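Local coordinates for reticulocyte binding protein (Streptococcus agalactiae COH1, PDB 3FAW), which probably hydrolyses alpha-1,6-glucosidic linkages in pullulan and branched alpha-glucans as a secreted, cell-wall-anchored pullulanase of group B Streptococcus, at residues 139-150 with 196-207; 578-586 with 597-605. All coordinates share one frame; numbering follows the deposited sequence.

Contact 1 of 2, residues 139-150 with 196-207; sequences LNQDGSKVEASL and KNYTGYYYLYEI. With CA (calcium ion), chain B.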
loop_
_atom_site.group_PDB
_atom_site.type_symbol
_atom_site.label_atom_id
_atom_site.label_comp_id
_atom_site.label_asym_id
_atom_site.label_seq_id
_atom_site.Cartn_x
_atom_site.Cartn_y
_atom_site.Cartn_z
ATOM N N LEU A 139 26.283 -6.692 -12.333
ATOM C CA LEU A 139 26.970 -6.931 -13.611
ATOM C C LEU A 139 27.936 -5.793 -13.903
ATOM O O LEU A 139 27.646 -4.639 -13.585
ATOM C CB LEU A 139 25.977 -6.981 -14.783
ATOM C CG LEU A 139 25.113 -8.204 -15.090
ATOM C CD1 LEU A 139 24.001 -7.794 -16.057
ATOM C CD2 LEU A 139 25.937 -9.344 -15.679
ATOM N N ASN A 140 29.068 -6.104 -14.529
ATOM C CA ASN A 140 29.927 -5.054 -15.085
ATOM C C ASN A 140 29.373 -4.586 -16.441
ATOM O O ASN A 140 28.361 -5.115 -16.919
ATOM C CB ASN A 140 31.391 -5.511 -15.179
ATOM C CG ASN A 140 31.600 -6.651 -16.158
ATOM O OD1 ASN A 140 30.646 -7.251 -16.659
ATOM N ND2 ASN A 140 32.860 -6.963 -16.428
ATOM N N GLN A 141 30.029 -3.603 -17.055
ATOM C CA GLN A 141 29.474 -2.923 -18.232
ATOM C C GLN A 141 29.168 -3.861 -19.399
ATOM O O GLN A 141 28.109 -3.751 -20.015
ATOM C CB GLN A 141 30.402 -1.797 -18.707
ATOM C CG GLN A 141 29.879 -1.054 -19.942
ATOM C CD GLN A 141 30.628 0.236 -20.233
ATOM O OE1 GLN A 141 30.024 1.236 -20.626
ATOM N NE2 GLN A 141 31.944 0.219 -20.046
ATOM N N ASP A 142 30.095 -4.767 -19.703
ATOM C CA ASP A 142 29.939 -5.677 -20.850
ATOM C C ASP A 142 29.332 -7.041 -20.480
ATOM O O ASP A 142 29.132 -7.891 -21.349
ATOM C CB ASP A 142 31.274 -5.855 -21.592
ATOM C CG ASP A 142 32.355 -6.522 -20.745
ATOM O OD1 ASP A 142 32.093 -6.909 -19.583
ATOM O OD2 ASP A 142 33.486 -6.651 -21.256
ATOM N N GLY A 143 29.044 -7.242 -19.195
ATOM C CA GLY A 143 28.410 -8.470 -18.720
ATOM C C GLY A 143 29.347 -9.637 -18.458
ATOM O O GLY A 143 28.891 -10.728 -18.109
ATOM N N SER A 144 30.653 -9.410 -18.596
ATOM C CA SER A 144 31.650 -10.479 -18.463
ATOM C C SER A 144 31.905 -10.915 -17.017
ATOM O O SER A 144 32.478 -11.985 -16.791
ATOM C CB SER A 144 32.973 -10.062 -19.124
ATOM O OG SER A 144 33.451 -8.835 -18.599
ATOM N N LYS A 145 31.489 -10.095 -16.050
ATOM C CA LYS A 145 31.714 -10.381 -14.627
ATOM C C LYS A 145 30.553 -9.931 -13.743
ATOM O O LYS A 145 30.031 -8.830 -13.909
ATOM C CB LYS A 145 32.987 -9.682 -14.131
ATOM C CG LYS A 145 34.285 -10.194 -14.732
ATOM C CD LYS A 145 35.485 -9.460 -14.144
ATOM C CE LYS A 145 36.780 -10.219 -14.391
ATOM N NZ LYS A 145 37.016 -10.475 -15.836
ATOM N N VAL A 146 30.177 -10.780 -12.788
ATOM C CA VAL A 146 29.193 -10.419 -11.767
ATOM C C VAL A 146 29.838 -10.443 -10.379
ATOM O O VAL A 146 30.456 -11.437 -10.010
ATOM C CB VAL A 146 27.978 -11.381 -11.782
ATOM C CG1 VAL A 146 27.004 -11.043 -10.659
ATOM C CG2 VAL A 146 27.273 -11.325 -13.120
ATOM N N GLU A 147 29.701 -9.342 -9.631
ATOM C CA GLU A 147 30.050 -9.296 -8.204
ATOM C C GLU A 147 28.797 -9.535 -7.360
ATOM O O GLU A 147 27.868 -8.729 -7.388
ATOM C CB GLU A 147 30.642 -7.938 -7.824
ATOM C CG GLU A 147 31.930 -7.580 -8.539
ATOM C CD GLU A 147 32.456 -6.196 -8.160
ATOM O OE1 GLU A 147 31.894 -5.562 -7.240
ATOM O OE2 GLU A 147 33.439 -5.747 -8.786
ATOM N N ALA A 148 28.789 -10.631 -6.602
ATOM C CA ALA A 148 27.612 -11.061 -5.844
ATOM C C ALA A 148 27.863 -11.037 -4.335
ATOM O O ALA A 148 28.963 -11.333 -3.874
ATOM C CB ALA A 148 27.195 -12.455 -6.282
ATOM N N SER A 149 26.822 -10.691 -3.581
ATOM C CA SER A 149 26.877 -10.640 -2.118
ATOM C C SER A 149 25.547 -11.094 -1.525
ATOM O O SER A 149 24.487 -10.664 -1.984
ATOM C CB SER A 149 27.195 -9.221 -1.638
ATOM O OG SER A 149 28.586 -8.953 -1.710
ATOM N N LEU A 150 25.615 -11.962 -0.516
ATOM C CA LEU A 150 24.436 -12.444 0.217
ATOM C C LEU A 150 24.731 -12.470 1.721
ATOM O O LEU A 150 25.714 -13.078 2.151
ATOM C CB LEU A 150 24.050 -13.856 -0.238
ATOM C CG LEU A 150 22.804 -14.449 0.439
ATOM C CD1 LEU A 150 21.532 -13.837 -0.150
ATOM C CD2 LEU A 150 22.778 -15.966 0.330
ATOM N N LYS A 196 30.302 -16.337 -21.197
ATOM C CA LYS A 196 30.936 -15.108 -21.687
ATOM C C LYS A 196 30.176 -13.837 -21.301
ATOM O O LYS A 196 30.791 -12.804 -21.040
ATOM C CB LYS A 196 31.144 -15.165 -23.211
ATOM C CG LYS A 196 29.875 -15.148 -24.057
ATOM C CD LYS A 196 30.208 -15.187 -25.542
ATOM C CE LYS A 196 28.947 -15.319 -26.389
ATOM N NZ LYS A 196 29.246 -15.266 -27.848
ATOM N N ASN A 197 28.846 -13.918 -21.294
ATOM C CA ASN A 197 27.978 -12.801 -20.916
ATOM C C ASN A 197 26.871 -13.316 -20.001
ATOM O O ASN A 197 26.026 -14.112 -20.423
ATOM C CB ASN A 197 27.375 -12.138 -22.165
ATOM C CG ASN A 197 26.717 -10.791 -21.870
ATOM O OD1 ASN A 197 26.258 -10.534 -20.761
ATOM N ND2 ASN A 197 26.665 -9.928 -22.879
ATOM N N TYR A 198 26.882 -12.854 -18.752
ATOM C CA TYR A 198 25.938 -13.320 -17.734
ATOM C C TYR A 198 24.574 -12.634 -17.797
ATOM O O TYR A 198 23.658 -13.022 -17.069
ATOM C CB TYR A 198 26.531 -13.137 -16.337
ATOM C CG TYR A 198 27.616 -14.132 -15.994
ATOM C CD1 TYR A 198 27.295 -15.385 -15.472
ATOM C CD2 TYR A 198 28.963 -13.820 -16.184
ATOM C CE1 TYR A 198 28.283 -16.304 -15.157
ATOM C CE2 TYR A 198 29.961 -14.736 -15.870
ATOM C CZ TYR A 198 29.613 -15.974 -15.353
ATOM O OH TYR A 198 30.591 -16.890 -15.033
ATOM N N THR A 199 24.437 -11.626 -18.659
ATOM C CA THR A 199 23.183 -10.887 -18.795
ATOM C C THR A 199 22.034 -11.848 -19.133
ATOM O O THR A 199 22.141 -12.665 -20.052
ATOM C CB THR A 199 23.292 -9.781 -19.878
ATOM O OG1 THR A 199 24.438 -8.958 -19.616
ATOM C CG2 THR A 199 22.041 -8.899 -19.901
ATOM N N GLY A 200 20.955 -11.772 -18.359
ATOM C CA GLY A 200 19.774 -12.612 -18.588
ATOM C C GLY A 200 19.792 -13.984 -17.921
ATOM O O GLY A 200 18.756 -14.638 -17.837
ATOM N N TYR A 201 20.954 -14.434 -17.455
ATOM C CA TYR A 201 21.043 -15.718 -16.740
ATOM C C TYR A 201 20.385 -15.614 -15.365
ATOM O O TYR A 201 20.270 -14.520 -14.798
ATOM C CB TYR A 201 22.498 -16.187 -16.603
ATOM C CG TYR A 201 23.056 -16.865 -17.842
ATOM C CD1 TYR A 201 23.551 -16.119 -18.911
ATOM C CD2 TYR A 201 23.092 -18.257 -17.942
ATOM C CE1 TYR A 201 24.066 -16.743 -20.050
ATOM C CE2 TYR A 201 23.604 -18.885 -19.072
ATOM C CZ TYR A 201 24.089 -18.124 -20.121
ATOM O OH TYR A 201 24.603 -18.747 -21.239
ATOM N N TYR A 202 19.958 -16.758 -14.836
ATOM C CA TYR A 202 19.226 -16.797 -13.572
ATOM C C TYR A 202 20.021 -17.534 -12.494
ATOM O O TYR A 202 20.890 -18.343 -12.807
ATOM C CB TYR A 202 17.866 -17.461 -13.769
ATOM C CG TYR A 202 17.052 -16.878 -14.901
ATOM C CD1 TYR A 202 16.814 -17.608 -16.067
ATOM C CD2 TYR A 202 16.524 -15.597 -14.812
ATOM C CE1 TYR A 202 16.055 -17.073 -17.107
ATOM C CE2 TYR A 202 15.776 -15.051 -15.852
ATOM C CZ TYR A 202 15.543 -15.791 -16.991
ATOM O OH TYR A 202 14.790 -15.252 -18.010
ATOM N N TYR A 203 19.728 -17.240 -11.227
ATOM C CA TYR A 203 20.460 -17.842 -10.116
ATOM C C TYR A 203 19.626 -18.049 -8.848
ATOM O O TYR A 203 18.702 -17.286 -8.552
ATOM C CB TYR A 203 21.727 -17.025 -9.791
ATOM C CG TYR A 203 21.475 -15.638 -9.238
ATOM C CD1 TYR A 203 21.577 -15.379 -7.869
ATOM C CD2 TYR A 203 21.139 -14.581 -10.081
ATOM C CE1 TYR A 203 21.347 -14.107 -7.358
ATOM C CE2 TYR A 203 20.908 -13.306 -9.578
ATOM C CZ TYR A 203 21.014 -13.076 -8.217
ATOM O OH TYR A 203 20.783 -11.812 -7.726
ATOM N N LEU A 204 19.964 -19.115 -8.122
ATOM C CA LEU A 204 19.488 -19.336 -6.761
ATOM C C LEU A 204 20.710 -19.540 -5.868
ATOM O O LEU A 204 21.808 -19.796 -6.365
ATOM C CB LEU A 204 18.574 -20.562 -6.689
ATOM C CG LEU A 204 17.188 -20.456 -7.334
ATOM C CD1 LEU A 204 16.491 -21.811 -7.327
ATOM C CD2 LEU A 204 16.321 -19.410 -6.641
ATOM N N TYR A 205 20.517 -19.411 -4.556
ATOM C CA TYR A 205 21.563 -19.732 -3.581
ATOM C C TYR A 205 21.160 -20.960 -2.777
ATOM O O TYR A 205 20.053 -21.014 -2.246
ATOM C CB TYR A 205 21.794 -18.564 -2.619
ATOM C CG TYR A 205 22.521 -17.388 -3.224
ATOM C CD1 TYR A 205 23.838 -17.511 -3.660
ATOM C CD2 TYR A 205 21.897 -16.145 -3.348
ATOM C CE1 TYR A 205 24.514 -16.429 -4.212
ATOM C CE2 TYR A 205 22.569 -15.058 -3.895
ATOM C CZ TYR A 205 23.877 -15.209 -4.322
ATOM O OH TYR A 205 24.544 -14.142 -4.875
ATOM N N GLU A 206 22.058 -21.937 -2.687
ATOM C CA GLU A 206 21.853 -23.094 -1.820
ATOM C C GLU A 206 22.626 -22.914 -0.516
ATOM O O GLU A 206 23.860 -22.860 -0.516
ATOM C CB GLU A 206 22.271 -24.396 -2.509
ATOM C CG GLU A 206 21.821 -25.643 -1.753
ATOM C CD GLU A 206 22.118 -26.928 -2.506
ATOM O OE1 GLU A 206 23.302 -27.178 -2.809
ATOM O OE2 GLU A 206 21.166 -27.685 -2.788
ATOM N N ILE A 207 21.889 -22.819 0.587
ATOM C CA ILE A 207 22.473 -22.577 1.903
ATOM C C ILE A 207 22.473 -23.869 2.702
ATOM O O ILE A 207 21.460 -24.556 2.772
ATOM C CB ILE A 207 21.692 -21.491 2.679
ATOM C CG1 ILE A 207 21.679 -20.180 1.884
ATOM C CG2 ILE A 207 22.311 -21.256 4.060
ATOM C CD1 ILE A 207 20.985 -19.035 2.594
HETATM CA CA CA B . 14.998 -15.688 -20.553
HETATM O O HOH W 1 30.629 -10.278 -22.055
HETATM O O HOH W 2 23.566 -11.789 -4.582
HETATM O O HOH W 3 16.972 -14.358 -19.734
HETATM O O HOH W 4 14.145 -16.697 -22.611
HETATM O O HOH W 5 13.768 -17.585 -19.768
HETATM O O HOH W 6 16.023 -14.339 -22.350
#
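Leu139 reaches the 196-207 segment with both methyls, CD2 lying 3.9 Å from Tyr198 CB and CD1 beside Thr199 OG1. A type I turn from Asn140 to Gly143 follows, overlapped at its end by an Asx turn in which Asp142 OD1 accepts both OG and N of Ser144 from one face of its carboxylate. Where the turn ends, Tyr198 N donates to Gly143 O in a nearly straight bond (3.0 Å, 176°), and a water joins Asp142 O to Lys196 O. In the other segment a second Asx turn has Asn197 OD1 accepting from N and OG1 of Thr199. Ser144 CA makes a CA-H...O contact with Lys196 O, while the carbonyl oxygens of Gly143 and Ser144 lie at the edge of the Tyr198 ring. Val146 CG2 packs 3.8 Å from Tyr198 CB. Ala148 CB meets Tyr205 OH at 3.4 Å; that hydroxyl donates to a water that also binds Ser149 O. Leu150, its CG anti to the backbone N (chi1 -179°), lays CD2 over one face of the Tyr205 ring, 4.1 Å from the centroid, in a CH-pi contact. Tyr202 OH binds calcium with the carbonyl oxygens of Lys165 and Lys363 and four waters. Within this CBM48 beta-sandwich domain, strand 146-151 pairs with 136-139 and 184-189, strand 202-209 with 157-164 and 212-216, and Met160 touches both Ala148 and Tyr205.

Contact 2 of 2, residues 578-586 with 597-605; sequences LHDVIAKSI and IHRRLRLGN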
loop_
_atom_site.group_PDB
_atom_site.type_symbol
_atom_site.label_atom_id
_atom_site.label_comp_id
_atom_site.label_asym_id
_atom_site.label_seq_id
_atom_site.Cartn_x
_atom_site.Cartn_y
_atom_site.Cartn_z
ATOM N N LEU A 578 -17.727 2.975 -4.639
ATOM C CA LEU A 578 -18.595 4.070 -4.212
ATOM C C LEU A 578 -20.023 3.925 -4.751
ATOM O O LEU A 578 -20.989 4.159 -4.028
ATOM C CB LEU A 578 -18.009 5.421 -4.650
ATOM C CG LEU A 578 -18.757 6.670 -4.181
ATOM C CD1 LEU A 578 -18.996 6.631 -2.674
ATOM C CD2 LEU A 578 -17.993 7.923 -4.598
ATOM N N HIS A 579 -20.145 3.544 -6.019
ATOM C CA HIS A 579 -21.451 3.298 -6.638
ATOM C C HIS A 579 -22.213 2.177 -5.922
ATOM O O HIS A 579 -23.379 2.341 -5.541
ATOM C CB HIS A 579 -21.261 2.930 -8.113
ATOM C CG HIS A 579 -22.523 2.523 -8.804
ATOM N ND1 HIS A 579 -22.978 1.222 -8.814
ATOM C CD2 HIS A 579 -23.427 3.243 -9.511
ATOM C CE1 HIS A 579 -24.111 1.160 -9.492
ATOM N NE2 HIS A 579 -24.404 2.372 -9.928
ATOM N N ASP A 580 -21.538 1.045 -5.740
ATOM C CA ASP A 580 -22.160 -0.157 -5.188
ATOM C C ASP A 580 -22.555 -0.007 -3.717
ATOM O O ASP A 580 -23.587 -0.531 -3.296
ATOM C CB ASP A 580 -21.237 -1.370 -5.362
ATOM C CG ASP A 580 -21.041 -1.767 -6.825
ATOM O OD1 ASP A 580 -21.766 -1.279 -7.716
ATOM O OD2 ASP A 580 -20.151 -2.595 -7.085
ATOM N N VAL A 581 -21.739 0.700 -2.940
ATOM C CA VAL A 581 -22.030 0.926 -1.519
ATOM C C VAL A 581 -23.183 1.924 -1.341
ATOM O O VAL A 581 -23.980 1.801 -0.415
ATOM C CB VAL A 581 -20.773 1.394 -0.740
ATOM C CG1 VAL A 581 -20.429 2.855 -1.061
ATOM C CG2 VAL A 581 -20.970 1.198 0.753
ATOM N N ILE A 582 -23.278 2.902 -2.239
ATOM C CA ILE A 582 -24.422 3.815 -2.261
ATOM C C ILE A 582 -25.722 3.053 -2.535
ATOM O O ILE A 582 -26.705 3.235 -1.821
ATOM C CB ILE A 582 -24.236 4.947 -3.299
ATOM C CG1 ILE A 582 -23.233 5.979 -2.775
ATOM C CG2 ILE A 582 -25.572 5.630 -3.609
ATOM C CD1 ILE A 582 -22.760 6.975 -3.821
ATOM N N ALA A 583 -25.713 2.194 -3.555
ATOM C CA ALA A 583 -26.887 1.394 -3.921
ATOM C C ALA A 583 -27.296 0.438 -2.800
ATOM O O ALA A 583 -28.491 0.231 -2.551
ATOM C CB ALA A 583 -26.622 0.614 -5.207
ATOM N N LYS A 584 -26.297 -0.142 -2.136
ATOM C CA LYS A 584 -26.526 -1.005 -0.976
ATOM C C LYS A 584 -27.084 -0.216 0.204
ATOM O O LYS A 584 -28.029 -0.660 0.858
ATOM C CB LYS A 584 -25.224 -1.705 -0.559
ATOM C CG LYS A 584 -25.282 -2.426 0.792
ATOM C CD LYS A 584 -26.305 -3.553 0.808
ATOM C CE LYS A 584 -26.344 -4.253 2.162
ATOM N NZ LYS A 584 -27.313 -5.385 2.178
ATOM N N SER A 585 -26.501 0.954 0.462
ATOM C CA SER A 585 -26.865 1.761 1.632
ATOM C C SER A 585 -28.304 2.277 1.584
ATOM O O SER A 585 -28.999 2.272 2.600
ATOM C CB SER A 585 -25.886 2.922 1.805
ATOM O OG SER A 585 -24.586 2.437 2.111
ATOM N N ILE A 586 -28.741 2.712 0.404
ATOM C CA ILE A 586 -30.130 3.143 0.193
ATOM C C ILE A 586 -31.062 1.982 -0.178
ATOM O O ILE A 586 -32.279 2.165 -0.244
ATOM C CB ILE A 586 -30.239 4.253 -0.901
ATOM C CG1 ILE A 586 -29.940 3.699 -2.300
ATOM C CG2 ILE A 586 -29.314 5.416 -0.574
ATOM C CD1 ILE A 586 -29.877 4.760 -3.394
ATOM N N ILE A 597 -28.563 7.236 -7.626
ATOM C CA ILE A 597 -27.285 6.743 -7.119
ATOM C C ILE A 597 -26.141 7.675 -7.537
ATOM O O ILE A 597 -25.298 8.019 -6.712
ATOM C CB ILE A 597 -27.013 5.284 -7.578
ATOM C CG1 ILE A 597 -27.998 4.319 -6.899
ATOM C CG2 ILE A 597 -25.581 4.871 -7.245
ATOM C CD1 ILE A 597 -28.028 2.926 -7.512
ATOM N N HIS A 598 -26.128 8.094 -8.803
ATOM C CA HIS A 598 -25.085 8.996 -9.308
ATOM C C HIS A 598 -25.203 10.420 -8.751
ATOM O O HIS A 598 -24.193 11.087 -8.545
ATOM C CB HIS A 598 -25.066 9.022 -10.840
ATOM C CG HIS A 598 -24.399 7.828 -11.450
ATOM N ND1 HIS A 598 -24.976 6.577 -11.452
ATOM C CD2 HIS A 598 -23.204 7.692 -12.071
ATOM C CE1 HIS A 598 -24.166 5.721 -12.048
ATOM N NE2 HIS A 598 -23.084 6.372 -12.435
ATOM N N ARG A 599 -26.427 10.881 -8.507
ATOM C CA ARG A 599 -26.629 12.176 -7.853
ATOM C C ARG A 599 -25.963 12.179 -6.475
ATOM O O ARG A 599 -25.273 13.130 -6.119
ATOM C CB ARG A 599 -28.122 12.517 -7.750
ATOM C CG ARG A 599 -28.706 13.040 -9.052
ATOM C CD ARG A 599 -30.196 13.315 -8.952
ATOM N NE ARG A 599 -30.760 13.614 -10.267
ATOM C CZ ARG A 599 -32.046 13.860 -10.511
ATOM N NH1 ARG A 599 -32.942 13.848 -9.526
ATOM N NH2 ARG A 599 -32.441 14.120 -11.751
ATOM N N ARG A 600 -26.147 11.091 -5.730
ATOM C CA ARG A 600 -25.497 10.903 -4.430
ATOM C C ARG A 600 -23.983 10.709 -4.545
ATOM O O ARG A 600 -23.226 11.213 -3.716
ATOM C CB ARG A 600 -26.122 9.714 -3.695
ATOM C CG ARG A 600 -27.578 9.939 -3.316
ATOM C CD ARG A 600 -28.216 8.676 -2.769
ATOM N NE ARG A 600 -29.612 8.885 -2.390
ATOM C CZ ARG A 600 -30.025 9.452 -1.253
ATOM N NH1 ARG A 600 -29.155 9.897 -0.362
ATOM N NH2 ARG A 600 -31.323 9.583 -1.009
ATOM N N LEU A 601 -23.548 9.982 -5.570
ATOM C CA LEU A 601 -22.122 9.767 -5.827
ATOM C C LEU A 601 -21.404 11.096 -6.063
ATOM O O LEU A 601 -20.313 11.328 -5.536
ATOM C CB LEU A 601 -21.941 8.839 -7.036
ATOM C CG LEU A 601 -20.538 8.305 -7.336
ATOM C CD1 LEU A 601 -20.635 7.052 -8.193
ATOM C CD2 LEU A 601 -19.670 9.349 -8.023
ATOM N N ARG A 602 -22.034 11.971 -6.841
ATOM C CA ARG A 602 -21.460 13.274 -7.161
ATOM C C ARG A 602 -21.325 14.169 -5.928
ATOM O O ARG A 602 -20.380 14.951 -5.832
ATOM C CB ARG A 602 -22.281 13.968 -8.254
ATOM C CG ARG A 602 -22.081 13.347 -9.629
ATOM C CD ARG A 602 -22.802 14.124 -10.730
ATOM N NE ARG A 602 -24.216 13.768 -10.854
ATOM C CZ ARG A 602 -24.784 13.165 -11.904
ATOM N NH1 ARG A 602 -24.083 12.806 -12.974
ATOM N NH2 ARG A 602 -26.087 12.914 -11.883
ATOM N N LEU A 603 -22.259 14.044 -4.986
ATOM C CA LEU A 603 -22.155 14.747 -3.708
ATOM C C LEU A 603 -20.906 14.320 -2.942
ATOM O O LEU A 603 -20.198 15.160 -2.398
ATOM C CB LEU A 603 -23.395 14.510 -2.841
ATOM C CG LEU A 603 -24.724 15.073 -3.355
ATOM C CD1 LEU A 603 -25.800 14.872 -2.298
ATOM C CD2 LEU A 603 -24.608 16.545 -3.747
ATOM N N GLY A 604 -20.648 13.015 -2.910
ATOM C CA GLY A 604 -19.447 12.466 -2.280
ATOM C C GLY A 604 -18.157 13.008 -2.868
ATOM O O GLY A 604 -17.235 13.357 -2.131
ATOM N N ASN A 605 -18.094 13.079 -4.199
ATOM C CA ASN A 605 -16.913 13.597 -4.893
ATOM C C ASN A 605 -16.711 15.093 -4.658
ATOM O O ASN A 605 -15.576 15.556 -4.547
ATOM C CB ASN A 605 -16.983 13.297 -6.398
ATOM C CG ASN A 605 -16.776 11.819 -6.719
ATOM O OD1 ASN A 605 -16.599 10.984 -5.823
ATOM N ND2 ASN A 605 -16.796 11.492 -8.010
#
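Ile597 is the knob of this helix pair, seated among His579, Ile582, Ala583 and Ile586. Its two branches divide the work: CG1, anti to the carbonyl carbon (chi1 -68°), carries CD1 to 3.6 Å from Ala583 CB, while CG2 comes 3.5 Å from His579 CD2 and also meets Ile582 CG2. The His579 ring is held by ND1, which donates nearly straight, in the ring plane, to the anti side of Asp580 OD1 (3.0 Å); that carboxylate also accepts from Thr626 OG1 and the backbone N of Lys627. The CD2 edge of the ring meets His598 CE1, 3.6 Å away, with planes inclined at 61°; His598 ND1 bonds Glu594 O. Helices 578-586 and 590-609 follow one another between strands 566-568 and 614-618 of the TIM barrel; segments 578-586 and 597-605 cross at 119°, axes 9.5 Å apart. Ile582 points at the opposing helix and sets CD1 3.5 Å from Leu601 CA. Leu578 CD2 packs on Leu601 CG and passes close to Asn605 OD1, whose amide is held by Gln621 and Thr694. Ile586 CG1 lies between backbone N and carbonyl carbon, placing CG2 beside the N and over one face of the Arg600 guanidinium, which Asp596 and Ile537 O also bind.

Both contacts are largely buried, yet they share no strand or helix and lie on opposite sides of the chain's centre, their own centres about 54 Å apart. Contact 1 belongs to the CBM48 region and joins turns and strands, with backbone hydrogen bonding, water bridges and tyrosine packing mixed together; its turn end reaches exposed residues. Contact 2 belongs to the barrel's helical layer, where helices meet through branched aliphatic side chains and a histidine pair, and many of the polar groups find partners in surrounding parts of the chain. Residues 196-207 supply a calcium ligand, Tyr202, whereas contact 2 holds none.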